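PDB 6HNU: aromatic amino acid aminotransferase I, which catalyses the pyridoxal 5'-phosphate-dependent transamination of aromatic amino acids, probably passing their amino group to 2-oxoglutarate to give L-glutamate and an aromatic oxo-acid. Local coordinates for the interface of chains A and B. Coordinates in Å, arbitrary orientation; residue numbers count along the deposited sequence, not the author numbering. Chains: chain A/B, Aromatic amino acid aminotransferase I.

The interface of chains A and B. Residues chain A 394, 469, 473-474, 477-478; chain B 41-43.
A:Gln473 and B:Thr41 meet through water 1, which lies 2.6 Å from the hydroxyl OG1 of B:Thr41 and 2.8 Å from OE1, the side-chain amide oxygen of A:Gln473. B:Thr41 carries OG1 opposite its own carbonyl carbon (chi1 -52°), toward this water, while CG2 points to the helix of chain A. That methyl rests 3.4 Å from the backbone O of A:Gln473, and CB lies 3.7 Å from CA of A:Gly477. The lack of a side chain at A:Gly477 probably lets the threonine pack directly on the helix backbone, where OG1, though bonded to the water, still skirts the glycine.

Two residues on, B:Leu43 packs its forked end among apolar side chains of chain A, and it buries more surface than any other residue of the patch. With chi2 -178°, CD1 lies anti to CA and reaches farthest from the backbone, while CD2 branches off beside it. CD1 reaches the helix, 3.9 Å from CD1 of A:Leu474 and 4.0 Å from CD2 of A:Leu478. The other branch, CD2, turns toward CG2 of A:Val469 at 3.8 Å and also touches A:Leu474, whose CD1 thus bears on both prongs of the fork. The side chains of A:Val469 and A:Leu474 each cross that of B:Leu43 at about a right angle, and the contacts are between methyls. The ring of A:Phe394 stands at the margin, its CZ 4.5 Å from B:Leu43 CD1. Between B:Thr41 and B:Leu43, B:Phe42 directs its ring away from the helix and contributes chiefly its backbone O, which faces CG1 of A:Val469.

The short strand B:41-42 and the residue following it thus lie against the N-terminal half of the last long helix of chain A, 471-489, with the loop before that helix and strand 393-399 flanking them. This N-terminal segment reaches across the two-fold dimer onto its neighbour, and the twin contact repeats with the chains exchanged.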
loop_
_atom_site.group_PDB
_atom_site.type_symbol
_atom_site.label_atom_id
_atom_site.label_comp_id
_atom_site.label_asym_id
_atom_site.label_seq_id
_atom_site.Cartn_x
_atom_site.Cartn_y
_atom_site.Cartn_z
ATOM N N PHE A 394 10.072 -22.925 15.285
ATOM C CA PHE A 394 10.509 -24.322 15.494
ATOM C C PHE A 394 9.305 -25.219 15.210
ATOM O O PHE A 394 8.177 -24.723 15.189
ATOM C CB PHE A 394 11.057 -24.522 16.899
ATOM C CG PHE A 394 10.035 -24.347 17.993
ATOM C CD1 PHE A 394 9.264 -25.420 18.412
ATOM C CD2 PHE A 394 9.817 -23.112 18.580
ATOM C CE1 PHE A 394 8.318 -25.251 19.415
ATOM C CE2 PHE A 394 8.887 -22.950 19.598
ATOM C CZ PHE A 394 8.134 -24.026 20.011
ATOM N N VAL A 469 7.207 -14.679 22.996
ATOM C CA VAL A 469 7.056 -14.575 24.485
ATOM C C VAL A 469 8.421 -14.515 25.153
ATOM O O VAL A 469 9.410 -14.958 24.579
ATOM C CB VAL A 469 6.204 -15.725 25.068
ATOM C CG1 VAL A 469 4.826 -15.771 24.429
ATOM C CG2 VAL A 469 6.883 -17.079 24.962
ATOM N N GLN A 473 8.734 -18.025 29.834
ATOM C CA GLN A 473 7.354 -18.479 29.526
ATOM C C GLN A 473 7.443 -19.530 28.413
ATOM O O GLN A 473 6.679 -20.499 28.428
ATOM C CB GLN A 473 6.460 -17.300 29.128
ATOM C CG GLN A 473 6.062 -16.401 30.285
ATOM C CD GLN A 473 5.836 -17.201 31.547
ATOM O OE1 GLN A 473 4.861 -17.942 31.681
ATOM N NE2 GLN A 473 6.766 -17.078 32.484
ATOM N N LEU A 474 8.398 -19.377 27.501
ATOM C CA LEU A 474 8.593 -20.371 26.434
ATOM C C LEU A 474 8.861 -21.745 27.057
ATOM O O LEU A 474 8.207 -22.714 26.630
ATOM C CB LEU A 474 9.752 -19.919 25.568
ATOM C CG LEU A 474 10.165 -20.904 24.488
ATOM C CD1 LEU A 474 9.070 -21.076 23.440
ATOM C CD2 LEU A 474 11.459 -20.423 23.852
ATOM N N GLY A 477 5.697 -23.146 28.535
ATOM C CA GLY A 477 4.844 -23.652 27.441
ATOM C C GLY A 477 5.321 -24.999 26.914
ATOM O O GLY A 477 4.481 -25.872 26.670
ATOM N N LEU A 478 6.621 -25.180 26.686
ATOM C CA LEU A 478 7.092 -26.422 26.039
ATOM C C LEU A 478 7.032 -27.584 27.034
ATOM O O LEU A 478 6.811 -28.693 26.576
ATOM C CB LEU A 478 8.480 -26.202 25.453
ATOM C CG LEU A 478 8.460 -25.239 24.265
ATOM C CD1 LEU A 478 9.867 -24.987 23.771
ATOM C CD2 LEU A 478 7.578 -25.789 23.158
ATOM N N THR B 41 0.136 -20.395 27.355
ATOM C CA THR B 41 1.372 -19.913 26.701
ATOM C C THR B 41 1.141 -20.021 25.197
ATOM O O THR B 41 1.062 -21.163 24.705
ATOM C CB THR B 41 2.602 -20.700 27.142
ATOM O OG1 THR B 41 2.584 -20.666 28.568
ATOM C CG2 THR B 41 3.880 -20.116 26.593
ATOM N N PHE B 42 0.952 -18.883 24.531
ATOM C CA PHE B 42 0.551 -18.794 23.114
ATOM C C PHE B 42 1.799 -18.816 22.213
ATOM O O PHE B 42 2.442 -17.753 22.072
ATOM C CB PHE B 42 -0.292 -17.541 22.853
ATOM C CG PHE B 42 -0.903 -17.552 21.476
ATOM C CD1 PHE B 42 -2.116 -18.186 21.254
ATOM C CD2 PHE B 42 -0.257 -16.967 20.396
ATOM C CE1 PHE B 42 -2.685 -18.203 19.986
ATOM C CE2 PHE B 42 -0.816 -17.009 19.128
ATOM C CZ PHE B 42 -2.024 -17.631 18.925
ATOM N N LEU B 43 2.090 -19.956 21.580
ATOM C CA LEU B 43 3.311 -20.153 20.742
ATOM C C LEU B 43 2.901 -20.360 19.276
ATOM O O LEU B 43 3.813 -20.653 18.459
ATOM C CB LEU B 43 4.148 -21.320 21.289
ATOM C CG LEU B 43 4.586 -21.196 22.753
ATOM C CD1 LEU B 43 5.447 -22.362 23.191
ATOM C CD2 LEU B 43 5.354 -19.901 22.963
HETATM O O HOH W 1 2.989 -18.392 29.698
#